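Local coordinates for apoptosis regulator Bcl-2 homolog (Murid herpesvirus 4, PDB 4MI8), which protects infected host cells from apoptosis and blocks starvation-induced autophagy, binding host Beclin 1 as well as the pro-apoptotic proteins BAK1 and BAX, at residues E102-G107 and E111-L116; T44-F49 and V95-C100; F18-T21 and V25-L28. All blocks are in the same frame, centred on the assembly; numbering follows the deposited sequence.

In the fold
The three contacts illustrate how the chemistry of one helical bundle varies with place. Contacts 1 and 2 are buried and share helix 86-103: contact 2, nearest the centre of the chain, uses its second half, and contact 1, at the end of the bundle, its C-terminal exit toward helix 111-126. Leu116 of contact 1 packs on Cys100 of contact 2, and Leu19 of contact 3 reaches both. Contact 3 lies at the surface, where helix 8-23 gives way to a loop. A leucine methyl over a histidine ring dominates contact 1; contact 2 places polar and aliphatic groups around an arginine whose charge is answered mainly within its own helix; contact 3 relies on a main-chain bond and the aliphatic part of a lysine.

Contact 1 (E102-G107 and E111-L116); sequences EVLCPG and EDHELL
Leu104 lies over the imidazole of His113, and this pairing is the centre of the loop that joins helix 86-103 to helix 111-126 in the all-helical Bcl-2 fold. CD1 of Leu104 sits 3.5 Å from the centroid of the His113 ring, only 7° off the ring normal, which makes a CH-pi contact over the middle of one face. The other atoms of the leucine have partners too: CB faces the CE1 side of the ring and CD2 meets CB of Asp112 at 3.9 Å. CD1 itself also reaches CD2 of Leu116 at 4.2 Å. The Leu104 and His113 side chains run past each other in opposite directions, and the imidazole reaches back toward the loop because His113 CG stands beside its own backbone N (chi1 -72°).

Cys105 takes the edge of the ring. Its carbonyl O lies in the ring plane, 3.2 Å from His113 CE1, and Cys105 SG stands farther out at the same edge, 5.1 Å from the ring centroid. The two imidazole nitrogens have separate polar partners: ND1 is hydrogen-bonded to Thr110 OG1 in the intervening loop, and NE2 is served by water. Ring rotation is thus restrained from both nitrogens as well as by the methyl over its face. Trp109 meets the ring obliquely, and Trp68 of helix 68-81 packs on Leu104. Cys105 is also a residue that can form an interchain disulfide with Cys30. A single water completes the join, donating to Cys105 O at 2.9 Å and lying 2.8 Å from His113 NE2.

Contact 2 (T44-F49 and V95-C100); sequences TLTQEF and VGRYVC
Arg97 extends from helix 86-103 toward helix 33-56 and ends against the side chains of Thr46 and Gln47. The closest approach is polar: Thr46 OG1 comes within 3.1 Å of Arg97 NE, but the angle is too poor for a hydrogen bond. That hydroxyl is instead bonded to Ile43 O, one turn back in its own helix, an arrangement reached by setting OG1 between the backbone N and the carbonyl carbon (chi1 66°). OG1 also lies 3.5 Å from Arg97 CD, and the two side chains cross at a slant.

Van der Waals packing comes from Gln47. Its CG stands 3.7 Å above one face of the Arg97 guanidinium, displaced toward the rim, and its amide plane is turned 84° from the guanidinium plane, nearly perpendicular.

In this Bcl-2 fold the two helices also meet the bound Beclin 1 BH3 peptide, which packs on Leu45, Glu48 and Phe49 of one and on Val95 of the other.

The charge of Arg97 is met mainly within helix 86-103. The arginine chain runs out extended and then bends at chi3 (65°), and NH2 forms a salt bridge with Asp94 OD1. NH1 has a long, weak ion pair with Glu101. Arg50 NH2 lies close to Arg97 NH2, a like-charge approach that the carboxylate of Asp94 would probably temper.

Contact 3 (F18-T21 and V25-L28); sequences FLKT and VEEL
Lys20 and Val25 are joined first through their backbones: Val25 N donates to Lys20 O over 2.9 Å, and the bond is almost straight, with an N-H...O angle of 174°. The donor nevertheless stands 30° out of the carbonyl plane. Joining residues five apart where helix 8-23 runs out, this is a 6→1 bond, as in a Schellman motif, and it turns the chain out of the helix into the loop that leads to helix 33-56.

The valine side chain packs beside that bond. Val25 CG2 rests 3.7 Å from Lys20 CB and at the same distance from Lys20 CA, placed there because CG1 takes the position beside the backbone N (chi1 -61°) and leaves CG2 between N and the carbonyl carbon. The valine thus lies across the root of the lysine at about a right angle. Glu26 approaches from the next residue along the loop. Its OE1 lies 3.8 Å from Lys20 CD, against the aliphatic part of the chain.

Farther out, Trp109 of the loop before helix 111-126 touches both Lys20 and Val25, while Thr21, whose CB points away from the loop, packs on Val39 and Ile43 of helix 33-56.

The extended lysine carries its amino group past the carboxylate and away from it, leaving Lys20 NZ 4.8 Å from Glu26 OE2. Opposite charges at that separation probably attract without forming a salt bridge, which implies that the main-chain bond and aliphatic packing give this surface contact its direct links.

Contact 1 (E102-G107 and E111-L116)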
loop_
_atom_site.group_PDB
_atom_site.type_symbol
_atom_site.label_atom_id
_atom_site.label_comp_id
_atom_site.label_asym_id
_atom_site.label_seq_id
_atom_site.Cartn_x
_atom_site.Cartn_y
_atom_site.Cartn_z
ATOM N N GLU A 102 -1.931 12.350 2.162
ATOM C CA GLU A 102 -2.568 13.473 1.508
ATOM C C GLU A 102 -4.042 13.599 1.649
ATOM O O GLU A 102 -4.560 14.652 1.420
ATOM C CB GLU A 102 -2.270 13.495 0.038
ATOM C CG GLU A 102 -1.240 14.535 -0.315
ATOM C CD GLU A 102 0.076 13.931 -0.612
ATOM O OE1 GLU A 102 0.085 12.788 -1.065
ATOM O OE2 GLU A 102 1.094 14.580 -0.398
ATOM N N VAL A 103 -4.720 12.531 1.994
ATOM C CA VAL A 103 -6.130 12.603 2.211
ATOM C C VAL A 103 -6.434 12.762 3.693
ATOM O O VAL A 103 -6.924 13.795 4.085
ATOM C CB VAL A 103 -6.827 11.419 1.605
ATOM C CG1 VAL A 103 -8.283 11.411 1.971
ATOM C CG2 VAL A 103 -6.644 11.455 0.113
ATOM N N LEU A 104 -6.106 11.748 4.498
ATOM C CA LEU A 104 -6.256 11.784 5.943
ATOM C C LEU A 104 -5.498 12.937 6.604
ATOM O O LEU A 104 -4.481 13.421 6.139
ATOM C CB LEU A 104 -5.814 10.460 6.571
ATOM C CG LEU A 104 -6.488 9.190 6.063
ATOM C CD1 LEU A 104 -6.240 8.044 7.033
ATOM C CD2 LEU A 104 -7.982 9.399 5.866
ATOM N N CYS A 105 -6.015 13.343 7.739
ATOM C CA CYS A 105 -5.413 14.329 8.587
ATOM C C CYS A 105 -3.963 13.931 8.927
ATOM O O CYS A 105 -3.689 12.790 9.359
ATOM C CB CYS A 105 -6.319 14.344 9.800
ATOM S SG CYS A 105 -7.199 12.740 9.717
ATOM N N PRO A 106 -3.024 14.880 8.768
ATOM C CA PRO A 106 -1.592 14.573 8.855
ATOM C C PRO A 106 -1.067 14.379 10.294
ATOM O O PRO A 106 -1.734 14.794 11.252
ATOM C CB PRO A 106 -0.941 15.801 8.199
ATOM C CG PRO A 106 -1.988 16.901 8.240
ATOM C CD PRO A 106 -3.263 16.336 8.819
ATOM N N GLY A 107 0.112 13.758 10.425
ATOM C CA GLY A 107 0.783 13.473 11.698
ATOM C C GLY A 107 -0.117 12.964 12.813
ATOM O O GLY A 107 0.182 13.165 13.970
ATOM N N GLU A 111 -9.254 8.090 13.657
ATOM C CA GLU A 111 -10.145 6.954 13.545
ATOM C C GLU A 111 -10.275 6.450 12.123
ATOM O O GLU A 111 -10.529 5.275 11.935
ATOM C CB GLU A 111 -11.525 7.322 14.078
ATOM C CG GLU A 111 -11.497 7.882 15.510
ATOM C CD GLU A 111 -11.102 6.838 16.578
ATOM O OE1 GLU A 111 -11.862 5.843 16.724
ATOM O OE2 GLU A 111 -10.055 7.003 17.281
ATOM N N ASP A 112 -10.149 7.354 11.147
ATOM C CA ASP A 112 -10.097 7.016 9.729
ATOM C C ASP A 112 -8.823 6.268 9.347
ATOM O O ASP A 112 -8.876 5.393 8.481
ATOM C CB ASP A 112 -10.140 8.255 8.861
ATOM C CG ASP A 112 -11.520 8.800 8.708
ATOM O OD1 ASP A 112 -12.483 8.099 9.099
ATOM O OD2 ASP A 112 -11.635 9.935 8.195
ATOM N N HIS A 113 -7.694 6.635 9.958
ATOM C CA HIS A 113 -6.508 5.795 9.845
ATOM C C HIS A 113 -6.764 4.378 10.227
ATOM O O HIS A 113 -6.306 3.454 9.538
ATOM C CB HIS A 113 -5.404 6.299 10.703
ATOM C CG HIS A 113 -4.774 7.554 10.196
ATOM N ND1 HIS A 113 -5.332 8.760 10.384
ATOM C CD2 HIS A 113 -3.558 7.766 9.545
ATOM C CE1 HIS A 113 -4.517 9.706 9.848
ATOM N NE2 HIS A 113 -3.426 9.086 9.350
ATOM N N GLU A 114 -7.513 4.187 11.312
ATOM C CA GLU A 114 -7.852 2.855 11.824
ATOM C C GLU A 114 -8.722 2.122 10.851
ATOM O O GLU A 114 -8.597 0.946 10.693
ATOM C CB GLU A 114 -8.490 2.930 13.226
ATOM C CG GLU A 114 -7.421 3.039 14.333
ATOM C CD GLU A 114 -7.944 3.491 15.718
ATOM O OE1 GLU A 114 -9.114 3.965 15.839
ATOM O OE2 GLU A 114 -7.174 3.382 16.711
ATOM N N LEU A 115 -9.573 2.857 10.161
ATOM C CA LEU A 115 -10.469 2.333 9.121
ATOM C C LEU A 115 -9.695 1.949 7.848
ATOM O O LEU A 115 -9.875 0.865 7.250
ATOM C CB LEU A 115 -11.427 3.457 8.782
ATOM C CG LEU A 115 -12.821 3.064 8.405
ATOM C CD1 LEU A 115 -13.554 2.573 9.671
ATOM C CD2 LEU A 115 -13.416 4.325 7.779
ATOM N N LEU A 116 -8.807 2.845 7.441
ATOM C CA LEU A 116 -7.818 2.527 6.382
ATOM C C LEU A 116 -7.039 1.231 6.714
ATOM O O LEU A 116 -6.937 0.314 5.881
ATOM C CB LEU A 116 -6.874 3.715 6.168
ATOM C CG LEU A 116 -5.875 3.478 5.030
ATOM C CD1 LEU A 116 -6.580 3.233 3.687
ATOM C CD2 LEU A 116 -4.910 4.660 5.018
HETATM O O HOH W 1 -1.745 11.025 8.132
#

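Contact 2 (T44-F49 and V95-C100)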
loop_
_atom_site.group_PDB
_atom_site.type_symbol
_atom_site.label_atom_id
_atom_site.label_comp_id
_atom_site.label_asym_id
_atom_site.label_seq_id
_atom_site.Cartn_x
_atom_site.Cartn_y
_atom_site.Cartn_z
ATOM N N THR A 44 10.070 2.045 0.619
ATOM C CA THR A 44 11.034 2.211 -0.534
ATOM C C THR A 44 10.417 1.633 -1.847
ATOM O O THR A 44 10.468 2.268 -2.878
ATOM C CB THR A 44 12.318 1.474 -0.240
ATOM O OG1 THR A 44 12.868 2.013 0.932
ATOM C CG2 THR A 44 13.242 1.560 -1.310
ATOM N N LEU A 45 9.801 0.440 -1.817
ATOM C CA LEU A 45 9.159 -0.089 -3.042
ATOM C C LEU A 45 8.077 0.899 -3.501
ATOM O O LEU A 45 7.974 1.244 -4.687
ATOM C CB LEU A 45 8.579 -1.504 -2.826
ATOM C CG LEU A 45 9.707 -2.504 -2.447
ATOM C CD1 LEU A 45 9.215 -3.866 -1.946
ATOM C CD2 LEU A 45 10.657 -2.630 -3.606
ATOM N N THR A 46 7.258 1.402 -2.560
ATOM C CA THR A 46 6.202 2.348 -2.978
ATOM C C THR A 46 6.768 3.599 -3.598
ATOM O O THR A 46 6.193 4.138 -4.534
ATOM C CB THR A 46 5.150 2.704 -1.874
ATOM O OG1 THR A 46 5.746 3.435 -0.797
ATOM C CG2 THR A 46 4.407 1.443 -1.280
ATOM N N GLN A 47 7.894 4.085 -3.097
ATOM C CA GLN A 47 8.492 5.274 -3.674
ATOM C C GLN A 47 8.986 4.993 -5.067
ATOM O O GLN A 47 8.849 5.833 -5.950
ATOM C CB GLN A 47 9.592 5.800 -2.758
ATOM C CG GLN A 47 9.024 6.491 -1.495
ATOM C CD GLN A 47 10.088 6.766 -0.452
ATOM O OE1 GLN A 47 11.034 5.980 -0.322
ATOM N NE2 GLN A 47 9.938 7.864 0.337
ATOM N N GLU A 48 9.514 3.819 -5.287
ATOM C CA GLU A 48 9.968 3.436 -6.624
ATOM C C GLU A 48 8.776 3.310 -7.578
ATOM O O GLU A 48 8.802 3.775 -8.740
ATOM C CB GLU A 48 10.620 2.073 -6.579
ATOM C CG GLU A 48 12.052 2.081 -6.219
ATOM C CD GLU A 48 12.865 2.966 -7.183
ATOM O OE1 GLU A 48 12.956 2.624 -8.379
ATOM O OE2 GLU A 48 13.416 4.019 -6.749
ATOM N N PHE A 49 7.711 2.683 -7.075
ATOM C CA PHE A 49 6.490 2.502 -7.888
ATOM C C PHE A 49 5.897 3.907 -8.230
ATOM O O PHE A 49 5.530 4.186 -9.358
ATOM C CB PHE A 49 5.515 1.715 -7.063
ATOM C CG PHE A 49 4.179 1.489 -7.724
ATOM C CD1 PHE A 49 3.174 2.493 -7.675
ATOM C CD2 PHE A 49 3.869 0.206 -8.311
ATOM C CE1 PHE A 49 1.919 2.234 -8.257
ATOM C CE2 PHE A 49 2.603 -0.017 -8.877
ATOM C CZ PHE A 49 1.627 0.994 -8.870
ATOM N N VAL A 95 -1.104 3.056 -2.758
ATOM C CA VAL A 95 -2.439 3.697 -2.564
ATOM C C VAL A 95 -2.696 4.038 -1.098
ATOM O O VAL A 95 -3.109 5.195 -0.757
ATOM C CB VAL A 95 -3.573 2.851 -3.140
ATOM C CG1 VAL A 95 -4.908 3.385 -2.629
ATOM C CG2 VAL A 95 -3.392 2.768 -4.693
ATOM N N GLY A 96 -2.425 3.073 -0.206
ATOM C CA GLY A 96 -2.603 3.334 1.254
ATOM C C GLY A 96 -1.658 4.454 1.724
ATOM O O GLY A 96 -2.026 5.247 2.598
ATOM N N ARG A 97 -0.436 4.526 1.177
ATOM C CA ARG A 97 0.477 5.587 1.555
ATOM C C ARG A 97 -0.032 6.941 1.112
ATOM O O ARG A 97 0.118 7.912 1.848
ATOM C CB ARG A 97 1.858 5.376 0.954
ATOM C CG ARG A 97 2.843 6.469 1.330
ATOM C CD ARG A 97 4.309 6.218 0.856
ATOM N NE ARG A 97 4.420 6.205 -0.607
ATOM C CZ ARG A 97 5.059 7.158 -1.317
ATOM N NH1 ARG A 97 5.678 8.166 -0.725
ATOM N NH2 ARG A 97 5.165 7.078 -2.627
ATOM N N TYR A 98 -0.607 7.001 -0.112
ATOM C CA TYR A 98 -1.189 8.233 -0.630
ATOM C C TYR A 98 -2.295 8.678 0.339
ATOM O O TYR A 98 -2.264 9.815 0.793
ATOM C CB TYR A 98 -1.827 8.056 -2.024
ATOM C CG TYR A 98 -2.326 9.407 -2.581
ATOM C CD1 TYR A 98 -1.437 10.264 -3.253
ATOM C CD2 TYR A 98 -3.664 9.849 -2.408
ATOM C CE1 TYR A 98 -1.841 11.513 -3.744
ATOM C CE2 TYR A 98 -4.083 11.099 -2.910
ATOM C CZ TYR A 98 -3.153 11.920 -3.582
ATOM O OH TYR A 98 -3.465 13.168 -4.104
ATOM N N VAL A 99 -3.281 7.815 0.606
ATOM C CA VAL A 99 -4.378 8.173 1.501
ATOM C C VAL A 99 -3.829 8.779 2.826
ATOM O O VAL A 99 -4.146 9.934 3.160
ATOM C CB VAL A 99 -5.304 7.002 1.828
ATOM C CG1 VAL A 99 -6.350 7.459 2.852
ATOM C CG2 VAL A 99 -5.972 6.503 0.567
ATOM N N CYS A 100 -2.964 8.055 3.532
ATOM C CA CYS A 100 -2.334 8.621 4.735
ATOM C C CYS A 100 -1.709 9.966 4.486
ATOM O O CYS A 100 -1.828 10.838 5.323
ATOM C CB CYS A 100 -1.242 7.753 5.302
ATOM S SG CYS A 100 -1.877 6.205 5.941
#

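Contact 3 (F18-T21 and V25-L28)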
loop_
_atom_site.group_PDB
_atom_site.type_symbol
_atom_site.label_atom_id
_atom_site.label_comp_id
_atom_site.label_asym_id
_atom_site.label_seq_id
_atom_site.Cartn_x
_atom_site.Cartn_y
_atom_site.Cartn_z
ATOM N N PHE A 18 3.361 0.119 9.050
ATOM C CA PHE A 18 3.583 0.814 7.760
ATOM C C PHE A 18 2.758 2.079 7.754
ATOM O O PHE A 18 3.314 3.140 7.482
ATOM C CB PHE A 18 3.207 -0.027 6.568
ATOM C CG PHE A 18 3.198 0.732 5.249
ATOM C CD1 PHE A 18 4.390 1.000 4.546
ATOM C CD2 PHE A 18 1.981 1.219 4.704
ATOM C CE1 PHE A 18 4.338 1.672 3.303
ATOM C CE2 PHE A 18 1.937 1.877 3.482
ATOM C CZ PHE A 18 3.111 2.115 2.776
ATOM N N LEU A 19 1.458 1.972 8.045
ATOM C CA LEU A 19 0.555 3.159 8.044
ATOM C C LEU A 19 0.933 4.211 9.129
ATOM O O LEU A 19 0.852 5.436 8.881
ATOM C CB LEU A 19 -0.895 2.751 8.201
ATOM C CG LEU A 19 -1.421 1.816 7.092
ATOM C CD1 LEU A 19 -2.827 1.294 7.480
ATOM C CD2 LEU A 19 -1.568 2.577 5.791
ATOM N N LYS A 20 1.324 3.752 10.307
ATOM C CA LYS A 20 1.671 4.692 11.400
ATOM C C LYS A 20 2.936 5.421 10.992
ATOM O O LYS A 20 3.031 6.657 11.175
ATOM C CB LYS A 20 1.864 3.996 12.760
ATOM C CG LYS A 20 0.613 3.323 13.301
ATOM C CD LYS A 20 0.782 2.739 14.719
ATOM C CE LYS A 20 -0.595 2.288 15.219
ATOM N NZ LYS A 20 -0.696 1.507 16.533
ATOM N N THR A 21 3.889 4.681 10.398
ATOM C CA THR A 21 5.160 5.295 9.957
ATOM C C THR A 21 4.906 6.355 8.908
ATOM O O THR A 21 5.433 7.429 9.043
ATOM C CB THR A 21 6.218 4.272 9.436
ATOM O OG1 THR A 21 6.611 3.342 10.459
ATOM C CG2 THR A 21 7.468 4.969 8.986
ATOM N N VAL A 25 3.064 8.767 13.121
ATOM C CA VAL A 25 2.576 8.563 14.474
ATOM C C VAL A 25 3.253 7.350 15.159
ATOM O O VAL A 25 2.659 6.653 16.005
ATOM C CB VAL A 25 1.041 8.472 14.543
ATOM C CG1 VAL A 25 0.442 9.751 14.048
ATOM C CG2 VAL A 25 0.491 7.283 13.765
ATOM N N GLU A 26 4.509 7.100 14.802
ATOM C CA GLU A 26 5.330 6.150 15.542
ATOM C C GLU A 26 6.800 6.505 15.356
ATOM O O GLU A 26 7.313 6.459 14.231
ATOM C CB GLU A 26 5.066 4.704 15.095
ATOM C CG GLU A 26 5.036 3.733 16.267
ATOM C CD GLU A 26 4.510 2.329 15.895
ATOM O OE1 GLU A 26 4.486 2.005 14.679
ATOM O OE2 GLU A 26 4.120 1.529 16.821
ATOM N N GLU A 27 7.451 6.867 16.471
ATOM C CA GLU A 27 8.909 7.064 16.561
ATOM C C GLU A 27 9.667 5.822 16.131
ATOM O O GLU A 27 9.332 4.676 16.522
ATOM C CB GLU A 27 9.328 7.383 17.987
ATOM C CG GLU A 27 10.148 8.644 18.165
ATOM C CD GLU A 27 9.275 9.887 18.141
ATOM O OE1 GLU A 27 8.297 9.914 17.331
ATOM O OE2 GLU A 27 9.570 10.822 18.930
ATOM N N LEU A 28 10.703 6.069 15.333
ATOM C CA LEU A 28 11.487 4.996 14.718
ATOM C C LEU A 28 12.016 4.085 15.834
ATOM O O LEU A 28 11.920 2.858 15.767
ATOM C CB LEU A 28 12.622 5.606 13.866
ATOM C CG LEU A 28 12.220 6.434 12.642
ATOM C CD1 LEU A 28 13.441 6.738 11.783
ATOM C CD2 LEU A 28 11.153 5.713 11.815
#